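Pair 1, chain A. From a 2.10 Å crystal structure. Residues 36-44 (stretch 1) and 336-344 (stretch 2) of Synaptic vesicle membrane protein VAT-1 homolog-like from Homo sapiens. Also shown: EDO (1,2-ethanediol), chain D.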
# COMPACT_ATOMS: atom_id res chain seq x y z
N ARG A 36 24.21 28.55 -8.61
CA ARG A 36 23.84 29.96 -8.69
C ARG A 36 22.32 29.93 -8.88
O ARG A 36 21.85 29.51 -9.94
CB ARG A 36 24.56 30.63 -9.87
CG ARG A 36 24.09 32.04 -10.26
CD ARG A 36 24.36 33.10 -9.21
NE ARG A 36 25.79 33.45 -9.23
CZ ARG A 36 26.32 34.55 -8.71
NH1 ARG A 36 25.57 35.45 -8.08
NH2 ARG A 36 27.63 34.74 -8.81
N VAL A 37 21.58 30.38 -7.87
CA VAL A 37 20.16 30.13 -7.78
C VAL A 37 19.41 31.11 -8.63
O VAL A 37 19.69 32.30 -8.60
CB VAL A 37 19.67 30.24 -6.32
CG1 VAL A 37 18.11 30.15 -6.19
CG2 VAL A 37 20.36 29.19 -5.50
N LYS A 38 18.46 30.60 -9.41
CA LYS A 38 17.59 31.46 -10.21
C LYS A 38 16.17 31.51 -9.63
O LYS A 38 15.49 32.52 -9.75
CB LYS A 38 17.53 30.94 -11.63
CG LYS A 38 18.86 30.98 -12.35
CD LYS A 38 19.15 32.39 -12.82
CE LYS A 38 20.43 32.49 -13.63
NZ LYS A 38 20.33 33.74 -14.46
N ALA A 39 15.71 30.39 -9.07
CA ALA A 39 14.39 30.36 -8.47
C ALA A 39 14.32 29.34 -7.38
O ALA A 39 15.06 28.35 -7.38
CB ALA A 39 13.35 30.09 -9.54
N CYS A 40 13.37 29.56 -6.47
CA CYS A 40 13.12 28.72 -5.34
C CYS A 40 11.62 28.43 -5.22
O CYS A 40 10.75 29.33 -5.36
CB CYS A 40 13.54 29.44 -4.02
SG CYS A 40 15.03 30.49 -4.08
N GLY A 41 11.34 27.22 -4.79
CA GLY A 41 9.98 26.78 -4.51
C GLY A 41 9.50 27.23 -3.14
O GLY A 41 10.28 27.26 -2.17
N LEU A 42 8.27 27.67 -3.07
CA LEU A 42 7.60 27.92 -1.77
C LEU A 42 6.74 26.72 -1.44
O LEU A 42 5.91 26.29 -2.27
CB LEU A 42 6.75 29.16 -1.85
CG LEU A 42 7.24 30.34 -1.04
CD1 LEU A 42 7.35 31.54 -1.92
CD2 LEU A 42 6.27 30.56 0.11
N ASN A 43 6.97 26.12 -0.27
CA ASN A 43 6.20 24.99 0.15
C ASN A 43 5.55 25.24 1.50
O ASN A 43 6.05 26.01 2.32
CB ASN A 43 7.09 23.74 0.19
CG ASN A 43 7.65 23.36 -1.17
OD1 ASN A 43 6.95 22.74 -1.97
ND2 ASN A 43 8.91 23.76 -1.47
N PHE A 44 4.46 24.55 1.75
CA PHE A 44 3.75 24.69 3.01
C PHE A 44 4.65 24.46 4.23
O PHE A 44 4.51 25.15 5.23
CB PHE A 44 2.57 23.73 3.09
CG PHE A 44 1.57 24.13 4.12
CD1 PHE A 44 0.62 25.11 3.84
CD2 PHE A 44 1.60 23.54 5.39
CE1 PHE A 44 -0.30 25.50 4.82
CE2 PHE A 44 0.67 23.92 6.38
CZ PHE A 44 -0.29 24.90 6.09
N GLY A 336 -1.76 26.19 -8.10
CA GLY A 336 -0.40 25.80 -8.45
C GLY A 336 0.63 26.47 -7.56
O GLY A 336 0.31 27.00 -6.49
N LYS A 337 1.86 26.44 -8.01
CA LYS A 337 3.02 26.69 -7.15
C LYS A 337 3.39 28.16 -7.05
O LYS A 337 3.28 28.88 -8.02
CB LYS A 337 4.23 25.99 -7.80
CG LYS A 337 5.46 25.97 -6.94
CD LYS A 337 5.57 24.70 -6.15
CE LYS A 337 6.73 24.72 -5.15
NZ LYS A 337 6.93 23.44 -4.45
N LEU A 338 3.84 28.60 -5.89
CA LEU A 338 4.37 29.95 -5.76
C LEU A 338 5.88 29.83 -5.85
O LEU A 338 6.46 28.96 -5.24
CB LEU A 338 3.98 30.59 -4.41
CG LEU A 338 2.48 30.88 -4.26
CD1 LEU A 338 1.69 29.56 -4.18
CD2 LEU A 338 2.27 31.78 -3.06
N ILE A 339 6.50 30.73 -6.60
CA ILE A 339 7.91 30.69 -6.83
C ILE A 339 8.57 31.99 -6.47
O ILE A 339 8.08 33.05 -6.80
CB ILE A 339 8.19 30.51 -8.34
CG1 ILE A 339 7.77 29.11 -8.76
CG2 ILE A 339 9.67 30.77 -8.62
CD1 ILE A 339 8.42 28.03 -7.89
N LEU A 340 9.70 31.89 -5.77
CA LEU A 340 10.53 33.06 -5.49
C LEU A 340 11.47 33.19 -6.68
O LEU A 340 12.26 32.27 -6.95
CB LEU A 340 11.37 32.84 -4.26
CG LEU A 340 10.63 32.69 -2.93
CD1 LEU A 340 11.63 32.88 -1.78
CD2 LEU A 340 9.47 33.69 -2.86
N ASP A 341 11.37 34.29 -7.39
CA ASP A 341 12.17 34.52 -8.59
C ASP A 341 13.28 35.55 -8.24
O ASP A 341 12.99 36.73 -8.04
CB ASP A 341 11.24 35.04 -9.68
CG ASP A 341 11.92 35.27 -10.98
OD1 ASP A 341 13.13 35.59 -10.96
OD2 ASP A 341 11.23 35.19 -12.01
N VAL A 342 14.52 35.08 -8.13
CA VAL A 342 15.63 35.92 -7.63
C VAL A 342 15.85 37.22 -8.46
O VAL A 342 16.15 38.26 -7.90
CB VAL A 342 16.95 35.11 -7.53
CG1 VAL A 342 18.10 36.01 -7.14
CG2 VAL A 342 16.76 33.93 -6.60
N GLU A 343 15.66 37.17 -9.79
CA GLU A 343 15.86 38.37 -10.64
C GLU A 343 14.60 39.22 -10.82
O GLU A 343 14.60 40.19 -11.58
CB GLU A 343 16.42 37.95 -12.00
CG GLU A 343 17.86 37.39 -11.88
CD GLU A 343 18.51 36.96 -13.20
OE1 GLU A 343 17.90 37.12 -14.29
OE2 GLU A 343 19.63 36.43 -13.15
N LYS A 344 13.52 38.90 -10.11
CA LYS A 344 12.30 39.74 -10.21
C LYS A 344 12.40 40.99 -9.33
O LYS A 344 12.74 40.92 -8.15
CB LYS A 344 11.03 38.94 -9.91
CG LYS A 344 9.74 39.75 -10.07
CD LYS A 344 8.49 38.87 -10.13
CE LYS A 344 7.23 39.72 -10.27
NZ LYS A 344 6.78 40.09 -8.91
C1 EDO D . 21.48 37.00 -10.69
O1 EDO D . 21.37 35.57 -10.83
C2 EDO D . 21.43 37.44 -9.21
O2 EDO D . 22.37 36.68 -8.43
O HOH W 1 15.48 34.68 -11.44
O HOH W 2 3.78 26.69 -3.88

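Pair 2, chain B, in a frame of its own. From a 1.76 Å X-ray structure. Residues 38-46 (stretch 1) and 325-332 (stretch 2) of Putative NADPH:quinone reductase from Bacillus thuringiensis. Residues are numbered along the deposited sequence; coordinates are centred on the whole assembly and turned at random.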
# COMPACT_ATOMS: atom_id res chain seq x y z
N ARG B 38 12.36 0.11 -18.29
CA ARG B 38 12.79 -1.29 -18.06
C ARG B 38 12.79 -1.52 -16.53
O ARG B 38 13.58 -0.91 -15.83
CB ARG B 38 14.19 -1.55 -18.65
CG ARG B 38 14.78 -2.95 -18.28
CD ARG B 38 16.21 -3.19 -18.87
NE ARG B 38 17.09 -2.03 -18.65
CZ ARG B 38 17.87 -1.84 -17.59
NH1 ARG B 38 17.91 -2.73 -16.61
NH2 ARG B 38 18.61 -0.74 -17.52
N MET B 39 11.91 -2.40 -16.04
CA MET B 39 11.76 -2.65 -14.58
C MET B 39 12.96 -3.39 -13.96
O MET B 39 13.56 -4.27 -14.58
CB MET B 39 10.48 -3.44 -14.32
CG MET B 39 9.16 -2.68 -14.71
SD MET B 39 9.02 -0.99 -14.06
CE MET B 39 8.70 -1.44 -12.31
N LEU B 40 13.27 -3.02 -12.71
CA LEU B 40 14.33 -3.65 -11.95
C LEU B 40 13.68 -4.51 -10.91
O LEU B 40 13.94 -5.71 -10.85
CB LEU B 40 15.21 -2.60 -11.28
CG LEU B 40 15.94 -1.69 -12.27
CD1 LEU B 40 16.52 -0.47 -11.55
CD2 LEU B 40 17.09 -2.46 -12.92
N VAL B 41 12.76 -3.91 -10.13
CA VAL B 41 12.27 -4.58 -8.91
C VAL B 41 10.81 -4.19 -8.69
O VAL B 41 10.46 -3.01 -8.76
CB VAL B 41 13.07 -4.19 -7.66
CG1 VAL B 41 12.46 -4.78 -6.35
CG2 VAL B 41 14.56 -4.54 -7.79
N ARG B 42 9.94 -5.16 -8.41
CA ARG B 42 8.58 -4.81 -7.90
C ARG B 42 8.31 -5.67 -6.66
O ARG B 42 8.69 -6.84 -6.65
CB ARG B 42 7.43 -5.13 -8.89
CG ARG B 42 7.77 -4.96 -10.36
CD ARG B 42 8.35 -6.26 -10.90
NE ARG B 42 8.70 -6.26 -12.33
CZ ARG B 42 9.80 -6.80 -12.84
NH1 ARG B 42 10.76 -7.33 -12.08
NH2 ARG B 42 9.99 -6.77 -14.17
N PRO B 43 7.57 -5.12 -5.67
CA PRO B 43 7.14 -5.94 -4.55
C PRO B 43 5.94 -6.77 -5.00
O PRO B 43 5.26 -6.42 -5.98
CB PRO B 43 6.71 -4.88 -3.52
CG PRO B 43 5.99 -3.83 -4.39
CD PRO B 43 6.95 -3.78 -5.64
N ILE B 44 5.69 -7.86 -4.29
CA ILE B 44 4.41 -8.54 -4.38
C ILE B 44 3.60 -8.09 -3.17
O ILE B 44 3.79 -8.55 -2.05
CB ILE B 44 4.56 -10.07 -4.42
CG1 ILE B 44 5.32 -10.43 -5.73
CG2 ILE B 44 3.14 -10.74 -4.37
CD1 ILE B 44 5.70 -11.93 -5.86
N ASN B 45 2.71 -7.13 -3.39
CA ASN B 45 1.86 -6.70 -2.29
C ASN B 45 0.59 -7.57 -2.24
O ASN B 45 0.03 -7.89 -3.28
CB ASN B 45 1.43 -5.24 -2.47
CG ASN B 45 2.62 -4.24 -2.45
OD1 ASN B 45 3.57 -4.41 -1.70
ND2 ASN B 45 2.52 -3.16 -3.24
N PRO B 46 0.10 -7.91 -1.03
CA PRO B 46 -1.25 -8.51 -0.95
C PRO B 46 -2.30 -7.77 -1.79
O PRO B 46 -3.18 -8.41 -2.39
CB PRO B 46 -1.56 -8.49 0.57
CG PRO B 46 -0.22 -8.68 1.22
CD PRO B 46 0.68 -7.73 0.31
N GLY B 325 8.72 -9.63 6.25
CA GLY B 325 9.38 -8.97 5.14
C GLY B 325 8.67 -9.08 3.81
O GLY B 325 7.77 -9.89 3.64
N LYS B 326 9.12 -8.27 2.86
CA LYS B 326 8.54 -8.17 1.54
C LYS B 326 9.19 -9.12 0.50
O LYS B 326 10.40 -9.22 0.45
CB LYS B 326 8.73 -6.72 1.09
CG LYS B 326 7.87 -6.33 -0.07
CD LYS B 326 6.37 -6.29 0.29
CE LYS B 326 5.97 -5.02 0.97
NZ LYS B 326 4.50 -4.94 1.05
N VAL B 327 8.37 -9.81 -0.30
CA VAL B 327 8.86 -10.63 -1.37
C VAL B 327 8.89 -9.78 -2.65
O VAL B 327 7.98 -9.00 -2.88
CB VAL B 327 7.92 -11.83 -1.60
CG1 VAL B 327 8.44 -12.72 -2.77
CG2 VAL B 327 7.82 -12.66 -0.28
N PHE B 328 9.94 -9.89 -3.44
CA PHE B 328 10.05 -9.10 -4.67
C PHE B 328 10.26 -9.92 -5.91
O PHE B 328 10.87 -11.01 -5.85
CB PHE B 328 11.25 -8.13 -4.56
CG PHE B 328 11.14 -7.13 -3.45
CD1 PHE B 328 10.65 -5.83 -3.70
CD2 PHE B 328 11.55 -7.44 -2.15
CE1 PHE B 328 10.56 -4.91 -2.67
CE2 PHE B 328 11.43 -6.51 -1.09
CZ PHE B 328 10.95 -5.24 -1.37
N LEU B 329 9.84 -9.33 -7.04
CA LEU B 329 10.09 -9.87 -8.38
C LEU B 329 11.15 -9.03 -9.01
O LEU B 329 10.98 -7.81 -9.14
CB LEU B 329 8.83 -9.79 -9.24
CG LEU B 329 7.68 -10.72 -8.80
CD1 LEU B 329 6.35 -10.36 -9.46
CD2 LEU B 329 8.01 -12.27 -8.93
N THR B 330 12.28 -9.65 -9.37
CA THR B 330 13.42 -8.83 -9.76
C THR B 330 13.78 -9.16 -11.21
O THR B 330 13.45 -10.24 -11.71
CB THR B 330 14.64 -9.03 -8.82
OG1 THR B 330 15.10 -10.39 -8.93
CG2 THR B 330 14.32 -8.70 -7.35
N SER B 331 14.44 -8.22 -11.88
CA SER B 331 14.76 -8.40 -13.29
C SER B 331 16.13 -7.84 -13.64
O SER B 331 16.28 -7.18 -14.65
CB SER B 331 13.70 -7.71 -14.17
OG SER B 331 12.49 -8.43 -14.18
N TYR B 332 17.13 -8.11 -12.82
CA TYR B 332 18.44 -7.51 -13.02
C TYR B 332 19.20 -8.12 -14.21
O TYR B 332 19.01 -9.30 -14.46
CB TYR B 332 19.25 -7.63 -11.74
CG TYR B 332 18.78 -6.68 -10.64
CD1 TYR B 332 18.14 -7.17 -9.50
CD2 TYR B 332 19.01 -5.30 -10.73
CE1 TYR B 332 17.71 -6.30 -8.47
CE2 TYR B 332 18.60 -4.43 -9.71
CZ TYR B 332 17.97 -4.94 -8.58
OH TYR B 332 17.58 -4.06 -7.60
O HOH W 3 5.49 -9.62 0.00

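Pair 1 and pair 2 share one backbone arrangement. In each, two strands far apart in sequence lie side by side and run antiparallel, with an angle of 146° between their directions. The 14 central residues superpose with an RMSD of 0.9 Å. The two stretches bury 618 Å² in pair 1 and 726 Å² in pair 2, both sides summed.

The backbone ladder is the same in both pairs. In pair 1, Cys A40 and Leu A340 form a hydrogen-bonded pair: Cys A40 N donates to Leu A340 O (3.0 Å), and Leu A340 N donates to Cys A40 O (2.8 Å). Arg B42 and Leu B329 occupy these positions in pair 2. There Arg B42 N donates to Leu B329 O (2.9 Å), and Leu B329 N donates to Arg B42 O (2.8 Å). Further rungs also match. Val A342 N bonds to Lys A38 O (3.2 Å), as Ser B331 N bonds to Leu B40 O (2.8 Å). Leu A42 N bonds to Leu A338 O (3.1 Å), as Ile B44 N bonds to Val B327 O (2.9 Å). Beyond this rung a water joins the strands in both pairs. It bridges Leu A42 O and Leu A338 N in pair 1, and Ile B44 O and Val B327 N in pair 2.

A lysine and an asparagine occur at matching positions in both pairs. Lys A337 NZ donates to Asn A43 OD1 (2.6 Å), and Lys B326 NZ donates to Asn B45 OD1 (3.0 Å). The lysine rotamers differ, with chi3 t in Lys A337 and p in Lys B326, yet both amines reach the same acceptor. Gly A336 and Gly B325 also match. Each has backbone angles at which a CB would jam against the preceding carbonyl oxygen.

The side chains between these points differ. Cys A40 is short, and its CB lies 4.0 Å from Leu A340 CB. Arg B42 is long and reaches along the other strand. Its NH1 bonds to Leu B329 O (3.0 Å) and Ser B331 OG (2.9 Å), adding polar links to the backbone rungs. Val A342 stands at the position of Ser B331 and makes an apolar contact instead, from CG2 to Val A37 CG1 (4.0 Å).

Around Ala A39 the packing is light: Ala A39 CB meets Ile A339 CG2 at 3.9 Å. Pair 2 has bulkier groups here. Val B41 CG1 lies 3.4 Å from Phe B328 CD1. Two residues on from Ala A39, Gly A41 leaves its CA 3.9 Å from Ile A339 CD1. In pair 2 the side chains of Pro B43 and Phe B328 diverge, yet Pro B43 CB comes to 3.9 Å from Phe B328 CE1.

The ends nearest Lys A38 and Leu B40 also diverge. Lys A38 NZ forms a salt bridge with Glu A343 OE2 (3.1 Å). A water adds a second link, binding Lys A38 O, Asp A341 OD1 and Glu A343 N. In pair 2 the contact is apolar: Leu B40 CD2 packs against Tyr B332 CE2 (4.1 Å), and Val B41 CG2 approaches Tyr B332 CZ (3.5 Å).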